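Local atomic coordinates of lysine-sensitive aspartokinase 3 (Escherichia coli, PDB entry 2J0W), a protein that phosphorylates L-aspartate with ATP to give 4-phospho-L-aspartate, the first step of the bacterial route to lysine, and is feedback-inhibited by lysine. Residues P108-D112 and R151-A155; R143-R147 and A161-A166; F245-A249 and L264-V268. The contacts are given in a common frame with arbitrary orientation. Residues are numbered along the deposited sequence.

Interaction 1: P108-D112 and R151-A155; sequences PALTD and RFGRA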
# COMPACT_ATOMS: atom_id res chain seq x y z
N PRO A 108 13.11 -30.22 -2.40
CA PRO A 108 11.77 -30.10 -1.82
C PRO A 108 10.91 -31.32 -2.10
O PRO A 108 10.01 -31.65 -1.32
CB PRO A 108 11.23 -28.81 -2.45
CG PRO A 108 12.06 -28.64 -3.70
CD PRO A 108 13.42 -29.08 -3.27
N ALA A 109 11.20 -32.02 -3.20
CA ALA A 109 10.42 -33.20 -3.56
C ALA A 109 10.78 -34.42 -2.70
O ALA A 109 9.92 -35.23 -2.36
CB ALA A 109 10.60 -33.53 -5.03
N LEU A 110 12.06 -34.56 -2.37
CA LEU A 110 12.50 -35.67 -1.54
C LEU A 110 11.94 -35.44 -0.14
O LEU A 110 11.48 -36.37 0.52
CB LEU A 110 14.03 -35.74 -1.51
CG LEU A 110 14.64 -36.81 -0.60
CD1 LEU A 110 14.15 -38.19 -1.01
CD2 LEU A 110 16.16 -36.74 -0.69
N THR A 111 11.97 -34.19 0.29
CA THR A 111 11.47 -33.80 1.60
C THR A 111 9.96 -34.11 1.76
O THR A 111 9.54 -34.70 2.76
CB THR A 111 11.73 -32.31 1.83
OG1 THR A 111 13.13 -32.10 2.09
CG2 THR A 111 10.90 -31.79 3.01
N ASP A 112 9.16 -33.73 0.76
CA ASP A 112 7.73 -33.99 0.81
C ASP A 112 7.49 -35.49 0.90
O ASP A 112 6.61 -35.95 1.63
CB ASP A 112 7.03 -33.44 -0.45
CG ASP A 112 6.49 -32.02 -0.25
OD1 ASP A 112 6.90 -31.34 0.71
OD2 ASP A 112 5.66 -31.57 -1.07
N ARG A 151 4.23 -27.96 -7.04
CA ARG A 151 4.95 -27.02 -6.18
C ARG A 151 5.23 -27.71 -4.84
O ARG A 151 4.46 -27.57 -3.89
CB ARG A 151 4.11 -25.76 -5.93
CG ARG A 151 4.85 -24.73 -5.10
CD ARG A 151 4.10 -23.43 -4.98
NE ARG A 151 4.92 -22.39 -4.37
CZ ARG A 151 6.12 -22.01 -4.82
NH1 ARG A 151 6.65 -22.59 -5.89
NH2 ARG A 151 6.78 -21.03 -4.21
N PHE A 152 6.34 -28.44 -4.74
CA PHE A 152 6.66 -29.16 -3.51
C PHE A 152 6.98 -28.27 -2.31
O PHE A 152 7.60 -27.22 -2.45
CB PHE A 152 7.82 -30.14 -3.74
CG PHE A 152 7.53 -31.19 -4.78
CD1 PHE A 152 7.87 -30.97 -6.12
CD2 PHE A 152 6.93 -32.39 -4.43
CE1 PHE A 152 7.61 -31.95 -7.09
CE2 PHE A 152 6.66 -33.37 -5.38
CZ PHE A 152 7.00 -33.16 -6.72
N GLY A 153 6.53 -28.70 -1.13
CA GLY A 153 6.76 -27.93 0.08
C GLY A 153 5.50 -27.19 0.50
O GLY A 153 5.26 -26.94 1.69
N ARG A 154 4.70 -26.82 -0.50
CA ARG A 154 3.45 -26.12 -0.26
C ARG A 154 2.62 -26.23 -1.53
O ARG A 154 2.29 -25.23 -2.16
CB ARG A 154 3.71 -24.66 0.12
CG ARG A 154 4.58 -23.92 -0.85
CD ARG A 154 5.02 -22.60 -0.24
NE ARG A 154 5.39 -21.62 -1.25
CZ ARG A 154 5.90 -20.42 -0.98
NH1 ARG A 154 6.11 -20.06 0.28
NH2 ARG A 154 6.19 -19.59 -1.97
N ALA A 155 2.31 -27.47 -1.89
CA ALA A 155 1.53 -27.77 -3.08
C ALA A 155 0.14 -27.15 -2.98
O ALA A 155 -0.40 -27.01 -1.90
CB ALA A 155 1.42 -29.28 -3.27
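Pro108 opens helix 108-131, and its CA lies 5.5 Å from the CA of Phe152, the closest CA-CA pair between the two segments. Its CB points toward the loop and sits 3.9 Å from Phe152 CB; its carbonyl O, 3.6 Å from Phe152 CB, is already engaged in the helix by Asp112 N at 3.1 Å. Ala109 follows with a CH-pi contact: its CB stands 3.7 Å from the centroid of the Phe152 ring and only 3° off the ring normal, so the methyl group sits squarely over one face. The loop that receives the helix start is a type II beta turn from Arg151 to Arg154, closed by a weak hydrogen bond from Arg154 N to Arg151 O at 3.5 Å. Gly153 takes its third position with phi/psi of 103/-31, where a CB would be jammed against the carbonyl O of Phe152. Leu110 points away from the turn, onto Leu98 and Ala102 of helix 82-102. One helical turn after Pro108, Asp112 reaches the loop: its OD2 accepts a hydrogen bond from Gly153 N (3.0 Å, 161° at the hydrogen) and lies near the plane of the Phe152 ring, at its edge, 3.7 Å from CD2. Asp112 OD1 is hydrogen-bonded to Thr195 OG1, so the carboxylate joins the turn to strand 193-195; the side chain of Asp112 is about 10 Å from the bound aspartate.

Interaction 2: R143-R147 and A161-A166; sequences RKVMR and ALAELA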
# COMPACT_ATOMS: atom_id res chain seq x y z
N ARG A 143 -3.70 -39.53 -0.83
CA ARG A 143 -3.02 -39.29 -2.08
C ARG A 143 -3.81 -39.78 -3.29
O ARG A 143 -3.63 -39.26 -4.40
CB ARG A 143 -1.62 -39.90 -2.04
CG ARG A 143 -0.75 -39.21 -1.02
CD ARG A 143 0.61 -39.83 -0.94
NE ARG A 143 0.53 -41.18 -0.41
CZ ARG A 143 1.59 -41.96 -0.20
NH1 ARG A 143 2.82 -41.53 -0.46
NH2 ARG A 143 1.40 -43.19 0.27
N LYS A 144 -4.69 -40.75 -3.09
CA LYS A 144 -5.51 -41.24 -4.20
C LYS A 144 -6.51 -40.16 -4.60
O LYS A 144 -7.02 -40.15 -5.72
CB LYS A 144 -6.29 -42.49 -3.81
CG LYS A 144 -5.44 -43.68 -3.41
CD LYS A 144 -6.35 -44.82 -2.98
CE LYS A 144 -5.58 -45.93 -2.29
NZ LYS A 144 -6.51 -46.86 -1.58
N VAL A 145 -6.78 -39.23 -3.69
CA VAL A 145 -7.74 -38.18 -3.96
C VAL A 145 -7.23 -36.75 -3.97
O VAL A 145 -7.65 -35.95 -4.81
CB VAL A 145 -8.91 -38.27 -2.99
CG1 VAL A 145 -9.52 -36.90 -2.79
CG2 VAL A 145 -9.94 -39.25 -3.55
N MET A 146 -6.34 -36.42 -3.04
CA MET A 146 -5.80 -35.06 -2.91
C MET A 146 -4.79 -34.69 -3.99
O MET A 146 -3.59 -34.65 -3.73
CB MET A 146 -5.14 -34.92 -1.54
CG MET A 146 -4.63 -33.54 -1.20
SD MET A 146 -5.98 -32.35 -1.14
CE MET A 146 -6.76 -32.85 0.35
N ARG A 147 -5.27 -34.41 -5.21
CA ARG A 147 -4.39 -34.03 -6.31
C ARG A 147 -3.94 -32.59 -6.17
O ARG A 147 -4.77 -31.71 -5.90
CB ARG A 147 -5.08 -34.16 -7.65
CG ARG A 147 -4.14 -33.98 -8.83
CD ARG A 147 -3.84 -35.33 -9.44
NE ARG A 147 -3.51 -36.29 -8.40
CZ ARG A 147 -3.72 -37.60 -8.50
NH1 ARG A 147 -4.27 -38.09 -9.61
NH2 ARG A 147 -3.40 -38.41 -7.50
N ALA A 161 -10.35 -31.79 -9.61
CA ALA A 161 -9.81 -33.15 -9.51
C ALA A 161 -10.18 -33.80 -8.19
O ALA A 161 -10.61 -34.96 -8.14
CB ALA A 161 -8.29 -33.12 -9.68
N LEU A 162 -10.03 -33.04 -7.11
CA LEU A 162 -10.35 -33.54 -5.77
C LEU A 162 -11.82 -33.94 -5.65
O LEU A 162 -12.18 -34.78 -4.82
CB LEU A 162 -10.04 -32.45 -4.75
CG LEU A 162 -10.23 -32.82 -3.29
CD1 LEU A 162 -9.24 -33.90 -2.92
CD2 LEU A 162 -10.01 -31.60 -2.42
N ALA A 163 -12.68 -33.33 -6.47
CA ALA A 163 -14.10 -33.65 -6.43
C ALA A 163 -14.41 -34.96 -7.14
O ALA A 163 -15.07 -35.82 -6.58
CB ALA A 163 -14.90 -32.50 -7.04
N GLU A 164 -13.96 -35.12 -8.38
CA GLU A 164 -14.22 -36.35 -9.12
C GLU A 164 -13.68 -37.56 -8.35
O GLU A 164 -14.42 -38.51 -8.07
CB GLU A 164 -13.57 -36.29 -10.50
CG GLU A 164 -13.88 -35.01 -11.25
CD GLU A 164 -12.86 -34.72 -12.33
OE1 GLU A 164 -12.79 -33.55 -12.77
OE2 GLU A 164 -12.13 -35.65 -12.74
N LEU A 165 -12.40 -37.50 -8.01
CA LEU A 165 -11.74 -38.59 -7.28
C LEU A 165 -12.46 -38.99 -5.98
O LEU A 165 -12.85 -40.15 -5.81
CB LEU A 165 -10.30 -38.20 -6.98
CG LEU A 165 -9.43 -38.01 -8.23
CD1 LEU A 165 -8.07 -37.44 -7.84
CD2 LEU A 165 -9.27 -39.33 -8.95
N ALA A 166 -12.63 -38.02 -5.08
CA ALA A 166 -13.28 -38.27 -3.80
C ALA A 166 -14.62 -38.99 -3.91
O ALA A 166 -14.97 -39.81 -3.06
CB ALA A 166 -13.47 -36.95 -3.06
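This is an apolar loop-on-helix contact in the amino acid kinase domain: the irregular segment 143-147, which follows strand 137-139, lies against the early turns of helix 159-176. No hydrogen bond crosses between the segments, which together bury 348 Å². Val145 is central. Val145 CA is 5.2 Å from Leu165 CA. The methyl groups of Val145 meet the helix where Leu162, Leu165 and Ala166 converge, with CG2 3.6 Å from Leu165 CB and CG1 4.0 Å from Ala166 CB. Leu165 returns the contact through CD1, 3.4 Å from Val145 O and 3.6 Å from Lys144 O. Met146 is the centre of an inverse gamma turn, closed by a weak hydrogen bond from Arg147 N to Val145 O at 2.9 Å; its CB leads away from the helix, yet SD still comes within 4.0 Å of Leu162 CD1. Both side chains continue onto Leu207 of helix 200-211. Arg147, the last residue of the turn, has its CA-to-CB bond directed toward the helix. Its CB is 3.9 Å from Ala161 CB, and Leu165 CD1 lies over one face of its guanidinium, while NH2 is hydrogen-bonded to Ser187 OG. Strand 137-139, helix 159-176 and the parallel neighbouring strand 178-182 form a beta-alpha-beta crossover, and this contact folds its loop back on its helix.

Interaction 3: F245-A249 and L264-V268; sequences FAEAA and LLPAV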
# COMPACT_ATOMS: atom_id res chain seq x y z
N PHE A 245 -16.42 -16.24 9.34
CA PHE A 245 -15.38 -16.54 8.35
C PHE A 245 -14.30 -15.49 8.11
O PHE A 245 -13.14 -15.70 8.46
CB PHE A 245 -16.04 -16.91 7.02
CG PHE A 245 -16.72 -18.25 7.04
CD1 PHE A 245 -16.17 -19.31 7.77
CD2 PHE A 245 -17.86 -18.48 6.29
CE1 PHE A 245 -16.74 -20.56 7.75
CE2 PHE A 245 -18.46 -19.74 6.26
CZ PHE A 245 -17.90 -20.78 6.99
N ALA A 246 -14.67 -14.36 7.51
CA ALA A 246 -13.67 -13.35 7.21
C ALA A 246 -12.93 -12.90 8.46
O ALA A 246 -11.72 -12.66 8.42
CB ALA A 246 -14.31 -12.16 6.51
N GLU A 247 -13.63 -12.79 9.58
CA GLU A 247 -12.95 -12.38 10.80
C GLU A 247 -11.78 -13.29 11.07
O GLU A 247 -10.63 -12.88 11.14
CB GLU A 247 -13.89 -12.42 12.00
CG GLU A 247 -14.72 -11.19 12.20
CD GLU A 247 -15.73 -11.38 13.30
OE1 GLU A 247 -16.79 -11.98 13.03
OE2 GLU A 247 -15.45 -10.94 14.43
N ALA A 248 -12.11 -14.56 11.25
CA ALA A 248 -11.14 -15.61 11.54
C ALA A 248 -10.16 -15.82 10.40
O ALA A 248 -8.97 -16.01 10.62
CB ALA A 248 -11.87 -16.90 11.82
N ALA A 249 -10.70 -15.80 9.18
CA ALA A 249 -9.91 -15.98 7.98
C ALA A 249 -8.71 -15.06 8.09
O ALA A 249 -7.57 -15.47 7.85
CB ALA A 249 -10.73 -15.61 6.76
N LEU A 264 -10.11 -21.91 5.86
CA LEU A 264 -11.41 -21.30 5.58
C LEU A 264 -11.79 -21.05 4.12
O LEU A 264 -12.96 -20.79 3.82
CB LEU A 264 -11.54 -20.01 6.40
CG LEU A 264 -11.33 -20.23 7.92
CD1 LEU A 264 -11.29 -18.90 8.69
CD2 LEU A 264 -12.44 -21.13 8.44
N LEU A 265 -10.83 -21.12 3.19
CA LEU A 265 -11.18 -20.90 1.79
C LEU A 265 -12.29 -21.87 1.40
O LEU A 265 -13.30 -21.46 0.83
CB LEU A 265 -9.98 -21.11 0.88
CG LEU A 265 -8.94 -20.00 0.81
CD1 LEU A 265 -7.84 -20.40 -0.18
CD2 LEU A 265 -9.62 -18.68 0.41
N PRO A 266 -12.11 -23.17 1.67
CA PRO A 266 -13.20 -24.07 1.29
C PRO A 266 -14.42 -23.79 2.15
O PRO A 266 -15.56 -23.89 1.69
CB PRO A 266 -12.60 -25.46 1.55
CG PRO A 266 -11.14 -25.24 1.32
CD PRO A 266 -10.89 -23.92 2.01
N ALA A 267 -14.18 -23.44 3.41
CA ALA A 267 -15.26 -23.14 4.35
C ALA A 267 -16.20 -22.10 3.76
O ALA A 267 -17.42 -22.30 3.72
CB ALA A 267 -14.68 -22.64 5.67
N VAL A 268 -15.63 -20.99 3.31
CA VAL A 268 -16.39 -19.90 2.72
C VAL A 268 -17.04 -20.34 1.42
O VAL A 268 -18.21 -20.05 1.17
CB VAL A 268 -15.48 -18.69 2.41
CG1 VAL A 268 -16.25 -17.64 1.62
CG2 VAL A 268 -14.97 -18.09 3.71
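Two short helical segments run almost exactly antiparallel, their axes 10.4 Å apart at closest approach and their N-to-C directions at 172°. The register pairs the start of each with the end of the other: the CA atoms of Ala249 and Leu264 are 6.0 Å apart, those of Phe245 and Val268 6.6 Å. No hydrogen bond joins them; each keeps its own i to i+4 bond, Ala249 N to Phe245 O at 2.5 Å and Val268 N to Leu264 O at 2.7 Å. Phe245 covers the C-terminal end of segment 264-268. Its CE1 is 3.6 Å from Ala267 CB, its CB is 3.7 Å from Val268 CG2, and one face of its ring looks onto the backbone around Ala267 and Val268. At the other end Leu264 fills the gap, its CD1 3.8 Å from Ala248 CB, 3.9 Å from Ala249 CB and 3.2 Å from Ala249 N. The small alanines let this leucine reach the backbone of the facing helix. Both helices belong to the alpha/beta fold of the amino acid kinase family and pack beside its central sheet, with Phe245 and Leu264 both touching Val289 of strand 287-290. The loop between them carries the ATP-binding pair Lys257 and Val258, and the side chain of Ala248 is about 9 Å from the bound ADP. On the sides turned away from this contact, Pro266 packs on Tyr203, Ala206 and Leu207 of helix 200-211, while Glu247 forms a salt bridge with Arg300.

How the interactions relate
From the N terminus, helix 108-131 opens interaction 1, which closes 39 residues later in the loop before helix 159-176. Interaction 2 opens within that span, at 143-147, and closes beyond it on the helix, so the two contacts cross. They thus fix successive parts of one loop on different helices, with centres 18 Å apart. Interaction 3 follows in series and closes a short loop, about as long as that of interaction 2, between helices 245-253 and 264-270. It lies across the chain's centre from interaction 1, about 25 Å between contact centres. Helix 200-211 lies between interactions 2 and 3, its Leu207 meeting Met146 and Leu162 as well as Pro266.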